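Local structure of cadherin-23 (Mus musculus, 5UZ8) at residues Val232-Met245 against Ser276-Tyr288. The protein is a calcium-binding cell-adhesion protein of the cadherin family, probably serving mechanotransduction in hearing. Residues are numbered along the deposited sequence; the frame is centred on the assembly and turned at random.
Sequences VYENEPAGTSVITM and SGLVTTQRPLQSY
Thr281 meets the turn Pro237-Thr240 with backbone and side chain together. Thr281 O takes Gly239 N at 2.9 Å, the donor standing 41° out of the carbonyl plane. Thr281 N gives a bond to Thr240 O, and Thr281 OG1 accepts a bent bond from Thr240 N at 3.2 Å. A chi1 of 58° sets OG1 of Thr281 between the backbone N and carbonyl carbon, facing the turn, and leaves Thr281 CG2 to meet Val242 CG2 at 3.8 Å and, tip to tip, Val232 CG1. With OG1 and CG2 both removed, as in an alanine, Thr240 N would probably lose this acceptor, the water shared with Glu236 O and Arg283 O one of its partners, and a gap would open between Val232 and Val242.

The turn is type II, and Thr240 OG1 braces it by donating to a lone pair of Pro237 O. Beyond it, strands 241-244 and 278-281 run antiparallel (161°). Val242 and Ile243 both face Val279, a classic beta bulge, evidenced by Val242 N to Val279 O and Val279 N to Ile243 O, each 2.8 Å. Ile243 CG2 lies alongside Val279 CB, while Met245 CG crosses to Val279 CG2 at 3.9 Å. At the other end Asn235 N binds Leu285 O, and waters join Tyr233 O and Glu236 N to Leu285 N, and Glu234 OE2 to Ser287 N.

Strand 270-272 continues the sheet beyond 278-281, while Ile243 and Leu285 pack on strand 306-316 of the facing sheet, as in the Greek-key sandwich of a cadherin repeat. Direct and water-borne bonds thus tie the loop between the two sheets to residues 281-287, largely through main-chain atoms, with Val279, Ile243, Leu285 and Val232 packed into the sandwich.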
loop_
_atom_site.group_PDB
_atom_site.type_symbol
_atom_site.label_atom_id
_atom_site.label_comp_id
_atom_site.label_asym_id
_atom_site.label_seq_id
_atom_site.Cartn_x
_atom_site.Cartn_y
_atom_site.Cartn_z
ATOM N N VAL A 232 48.410 -0.515 -39.488
ATOM C CA VAL A 232 49.341 -1.512 -39.016
ATOM C C VAL A 232 50.589 -1.380 -39.891
ATOM O O VAL A 232 50.473 -1.253 -41.118
ATOM C CB VAL A 232 48.695 -2.921 -39.167
ATOM C CG1 VAL A 232 49.603 -4.016 -38.683
ATOM C CG2 VAL A 232 47.391 -2.958 -38.385
ATOM N N TYR A 233 51.768 -1.462 -39.290
ATOM C CA TYR A 233 53.003 -1.526 -40.092
ATOM C C TYR A 233 53.062 -2.811 -40.920
ATOM O O TYR A 233 52.622 -3.855 -40.469
ATOM C CB TYR A 233 54.266 -1.397 -39.227
ATOM C CG TYR A 233 54.482 0.006 -38.722
ATOM C CD1 TYR A 233 54.919 1.017 -39.587
ATOM C CD2 TYR A 233 54.223 0.339 -37.391
ATOM C CE1 TYR A 233 55.083 2.326 -39.126
ATOM C CE2 TYR A 233 54.410 1.638 -36.926
ATOM C CZ TYR A 233 54.825 2.618 -37.798
ATOM O OH TYR A 233 55.010 3.902 -37.327
ATOM N N GLU A 234 53.559 -2.703 -42.149
ATOM C CA GLU A 234 53.899 -3.864 -42.977
ATOM C C GLU A 234 54.847 -4.800 -42.210
ATOM O O GLU A 234 55.619 -4.327 -41.373
ATOM C CB GLU A 234 54.577 -3.411 -44.286
ATOM C CG GLU A 234 55.867 -2.613 -44.086
ATOM C CD GLU A 234 56.526 -2.142 -45.381
ATOM O OE1 GLU A 234 57.554 -1.423 -45.283
ATOM O OE2 GLU A 234 56.015 -2.434 -46.492
ATOM N N ASN A 235 54.779 -6.106 -42.500
ATOM C CA ASN A 235 55.775 -7.103 -42.050
ATOM C C ASN A 235 55.912 -7.262 -40.545
ATOM O O ASN A 235 56.994 -7.659 -40.059
ATOM C CB ASN A 235 57.181 -6.789 -42.620
ATOM C CG ASN A 235 57.211 -6.784 -44.113
ATOM O OD1 ASN A 235 56.639 -7.655 -44.737
ATOM N ND2 ASN A 235 57.907 -5.819 -44.705
ATOM N N GLU A 236 54.842 -6.966 -39.802
ATOM C CA GLU A 236 54.808 -7.247 -38.375
ATOM C C GLU A 236 54.360 -8.690 -38.182
ATOM O O GLU A 236 53.597 -9.213 -38.988
ATOM C CB GLU A 236 53.857 -6.290 -37.652
ATOM C CG GLU A 236 54.340 -4.855 -37.581
ATOM C CD GLU A 236 55.621 -4.725 -36.781
ATOM O OE1 GLU A 236 56.642 -4.247 -37.312
ATOM O OE2 GLU A 236 55.614 -5.118 -35.609
ATOM N N PRO A 237 54.830 -9.342 -37.114
ATOM C CA PRO A 237 54.462 -10.749 -36.883
ATOM C C PRO A 237 52.971 -10.955 -36.619
ATOM O O PRO A 237 52.292 -10.022 -36.185
ATOM C CB PRO A 237 55.255 -11.119 -35.630
ATOM C CG PRO A 237 55.529 -9.824 -34.967
ATOM C CD PRO A 237 55.730 -8.831 -36.063
ATOM N N ALA A 238 52.492 -12.184 -36.823
ATOM C CA ALA A 238 51.173 -12.572 -36.326
ATOM C C ALA A 238 51.120 -12.269 -34.829
ATOM O O ALA A 238 52.150 -12.322 -34.127
ATOM C CB ALA A 238 50.912 -14.051 -36.572
ATOM N N GLY A 239 49.939 -11.898 -34.362
ATOM C CA GLY A 239 49.732 -11.562 -32.961
ATOM C C GLY A 239 49.917 -10.090 -32.648
ATOM O O GLY A 239 49.777 -9.693 -31.499
ATOM N N THR A 240 50.211 -9.266 -33.651
ATOM C CA THR A 240 50.431 -7.840 -33.423
ATOM C C THR A 240 49.086 -7.175 -33.076
ATOM O O THR A 240 48.078 -7.367 -33.779
ATOM C CB THR A 240 51.081 -7.182 -34.662
ATOM O OG1 THR A 240 52.385 -7.738 -34.837
ATOM C CG2 THR A 240 51.220 -5.671 -34.504
ATOM N N SER A 241 49.062 -6.417 -31.988
ATOM C CA SER A 241 47.848 -5.670 -31.621
ATOM C C SER A 241 47.490 -4.610 -32.634
ATOM O O SER A 241 48.369 -3.896 -33.115
ATOM C CB SER A 241 48.033 -5.022 -30.272
ATOM O OG SER A 241 48.053 -6.044 -29.308
ATOM N N VAL A 242 46.207 -4.496 -32.944
ATOM C CA VAL A 242 45.710 -3.531 -33.942
ATOM C C VAL A 242 44.899 -2.428 -33.259
ATOM O O VAL A 242 45.190 -1.221 -33.400
ATOM C CB VAL A 242 44.861 -4.245 -35.000
ATOM C CG1 VAL A 242 44.250 -3.258 -35.986
ATOM C CG2 VAL A 242 45.711 -5.292 -35.709
ATOM N N ILE A 243 43.886 -2.852 -32.505
ATOM C CA ILE A 243 42.960 -1.933 -31.867
ATOM C C ILE A 243 42.146 -2.757 -30.881
ATOM O O ILE A 243 42.014 -3.981 -31.074
ATOM C CB ILE A 243 42.006 -1.297 -32.916
ATOM C CG1 ILE A 243 41.202 -0.155 -32.297
ATOM C CG2 ILE A 243 41.109 -2.336 -33.599
ATOM C CD1 ILE A 243 40.514 0.688 -33.366
ATOM N N THR A 244 41.646 -2.108 -29.831
ATOM C CA THR A 244 40.656 -2.734 -28.942
ATOM C C THR A 244 39.271 -2.151 -29.181
ATOM O O THR A 244 39.059 -0.924 -29.094
ATOM C CB THR A 244 41.057 -2.561 -27.473
ATOM O OG1 THR A 244 42.295 -3.232 -27.252
ATOM C CG2 THR A 244 39.992 -3.131 -26.530
ATOM N N MET A 245 38.340 -3.045 -29.492
ATOM C CA MET A 245 36.980 -2.672 -29.839
ATOM C C MET A 245 36.141 -2.781 -28.574
ATOM O O MET A 245 36.349 -3.693 -27.753
ATOM C CB MET A 245 36.427 -3.599 -30.916
ATOM C CG MET A 245 37.201 -3.570 -32.231
ATOM S SD MET A 245 37.402 -1.935 -32.952
ATOM C CE MET A 245 35.704 -1.489 -33.303
ATOM N N SER A 276 37.799 -9.716 -24.639
ATOM C CA SER A 276 38.473 -8.431 -24.420
ATOM C C SER A 276 38.250 -7.424 -25.540
ATOM O O SER A 276 38.467 -6.232 -25.348
ATOM C CB SER A 276 39.973 -8.645 -24.241
ATOM O OG SER A 276 40.599 -8.880 -25.475
ATOM N N GLY A 277 37.874 -7.896 -26.728
ATOM C CA GLY A 277 37.733 -6.998 -27.866
ATOM C C GLY A 277 39.042 -6.636 -28.539
ATOM O O GLY A 277 39.055 -5.834 -29.463
ATOM N N LEU A 278 40.147 -7.237 -28.120
ATOM C CA LEU A 278 41.431 -6.919 -28.749
ATOM C C LEU A 278 41.517 -7.586 -30.116
ATOM O O LEU A 278 41.411 -8.817 -30.218
ATOM C CB LEU A 278 42.597 -7.392 -27.886
ATOM C CG LEU A 278 44.009 -7.216 -28.488
ATOM C CD1 LEU A 278 44.281 -5.757 -28.826
ATOM C CD2 LEU A 278 45.076 -7.707 -27.517
ATOM N N VAL A 279 41.745 -6.769 -31.140
ATOM C CA VAL A 279 41.991 -7.255 -32.501
ATOM C C VAL A 279 43.513 -7.387 -32.715
ATOM O O VAL A 279 44.259 -6.430 -32.444
ATOM C CB VAL A 279 41.400 -6.291 -33.547
ATOM C CG1 VAL A 279 41.710 -6.750 -34.972
ATOM C CG2 VAL A 279 39.881 -6.144 -33.358
ATOM N N THR A 280 43.935 -8.557 -33.209
ATOM C CA THR A 280 45.306 -8.830 -33.597
ATOM C C THR A 280 45.390 -9.333 -35.023
ATOM O O THR A 280 44.386 -9.781 -35.595
ATOM C CB THR A 280 45.937 -9.893 -32.686
ATOM O OG1 THR A 280 45.051 -11.014 -32.619
ATOM C CG2 THR A 280 46.181 -9.318 -31.290
ATOM N N THR A 281 46.593 -9.250 -35.599
ATOM C CA THR A 281 46.836 -9.778 -36.942
ATOM C C THR A 281 47.009 -11.291 -36.822
ATOM O O THR A 281 47.426 -11.770 -35.767
ATOM C CB THR A 281 48.107 -9.188 -37.568
ATOM O OG1 THR A 281 49.248 -9.478 -36.723
ATOM C CG2 THR A 281 47.948 -7.659 -37.750
ATOM N N GLN A 282 46.655 -12.026 -37.885
ATOM C CA GLN A 282 46.923 -13.486 -37.955
ATOM C C GLN A 282 48.175 -13.772 -38.802
ATOM O O GLN A 282 48.636 -14.918 -38.876
ATOM C CB GLN A 282 45.719 -14.267 -38.534
ATOM C CG GLN A 282 44.510 -14.445 -37.617
ATOM C CD GLN A 282 43.535 -15.532 -38.104
ATOM O OE1 GLN A 282 43.949 -16.638 -38.464
ATOM N NE2 GLN A 282 42.232 -15.223 -38.098
ATOM N N ARG A 283 48.722 -12.741 -39.438
ATOM C CA ARG A 283 49.877 -12.892 -40.324
ATOM C C ARG A 283 50.508 -11.534 -40.584
ATOM O O ARG A 283 49.853 -10.499 -40.381
ATOM C CB ARG A 283 49.433 -13.499 -41.663
ATOM C CG ARG A 283 48.402 -12.669 -42.447
ATOM C CD ARG A 283 48.180 -13.311 -43.814
ATOM N NE ARG A 283 47.142 -12.650 -44.589
ATOM C CZ ARG A 283 47.305 -11.521 -45.282
ATOM N NH1 ARG A 283 48.464 -10.864 -45.289
ATOM N NH2 ARG A 283 46.269 -11.025 -45.959
ATOM N N PRO A 284 51.751 -11.521 -41.100
ATOM C CA PRO A 284 52.260 -10.256 -41.634
ATOM C C PRO A 284 51.403 -9.730 -42.777
ATOM O O PRO A 284 50.823 -10.519 -43.538
ATOM C CB PRO A 284 53.665 -10.608 -42.150
ATOM C CG PRO A 284 53.781 -12.103 -42.062
ATOM C CD PRO A 284 52.760 -12.595 -41.105
ATOM N N LEU A 285 51.309 -8.400 -42.867
ATOM C CA LEU A 285 50.596 -7.760 -43.941
ATOM C C LEU A 285 51.600 -7.053 -44.828
ATOM O O LEU A 285 52.639 -6.569 -44.331
ATOM C CB LEU A 285 49.621 -6.729 -43.374
ATOM C CG LEU A 285 48.724 -7.219 -42.216
ATOM C CD1 LEU A 285 47.846 -6.085 -41.705
ATOM C CD2 LEU A 285 47.882 -8.377 -42.676
ATOM N N GLN A 286 51.289 -7.002 -46.124
ATOM C CA GLN A 286 52.083 -6.255 -47.079
ATOM C C GLN A 286 51.415 -4.902 -47.374
ATOM O O GLN A 286 50.206 -4.711 -47.177
ATOM C CB GLN A 286 52.317 -7.068 -48.355
ATOM C CG GLN A 286 53.271 -8.250 -48.121
ATOM C CD GLN A 286 53.676 -8.977 -49.391
ATOM O OE1 GLN A 286 53.402 -8.528 -50.507
ATOM N NE2 GLN A 286 54.399 -10.095 -49.219
ATOM N N SER A 287 52.231 -3.957 -47.833
ATOM C CA SER A 287 51.834 -2.549 -47.823
ATOM C C SER A 287 50.653 -2.224 -48.712
ATOM O O SER A 287 50.036 -1.215 -48.513
ATOM C CB SER A 287 53.009 -1.633 -48.243
ATOM O OG SER A 287 53.477 -1.947 -49.548
ATOM N N TYR A 288 50.412 -3.023 -49.754
ATOM C CA TYR A 288 49.268 -2.822 -50.631
ATOM C C TYR A 288 47.916 -3.174 -49.973
ATOM O O TYR A 288 46.867 -2.803 -50.498
ATOM C CB TYR A 288 49.438 -3.621 -51.942
ATOM C CG TYR A 288 49.190 -5.105 -51.763
ATOM C CD1 TYR A 288 50.200 -5.941 -51.314
ATOM C CD2 TYR A 288 47.920 -5.667 -52.012
ATOM C CE1 TYR A 288 49.988 -7.312 -51.130
ATOM C CE2 TYR A 288 47.696 -7.024 -51.807
ATOM C CZ TYR A 288 48.741 -7.837 -51.357
ATOM O OH TYR A 288 48.547 -9.179 -51.103
HETATM O O HOH W 1 52.071 -6.621 -40.684
HETATM O O HOH W 2 55.098 -4.519 -47.899
HETATM O O HOH W 3 50.938 -8.503 -38.937
HETATM O O HOH W 4 36.762 -4.046 -25.170
#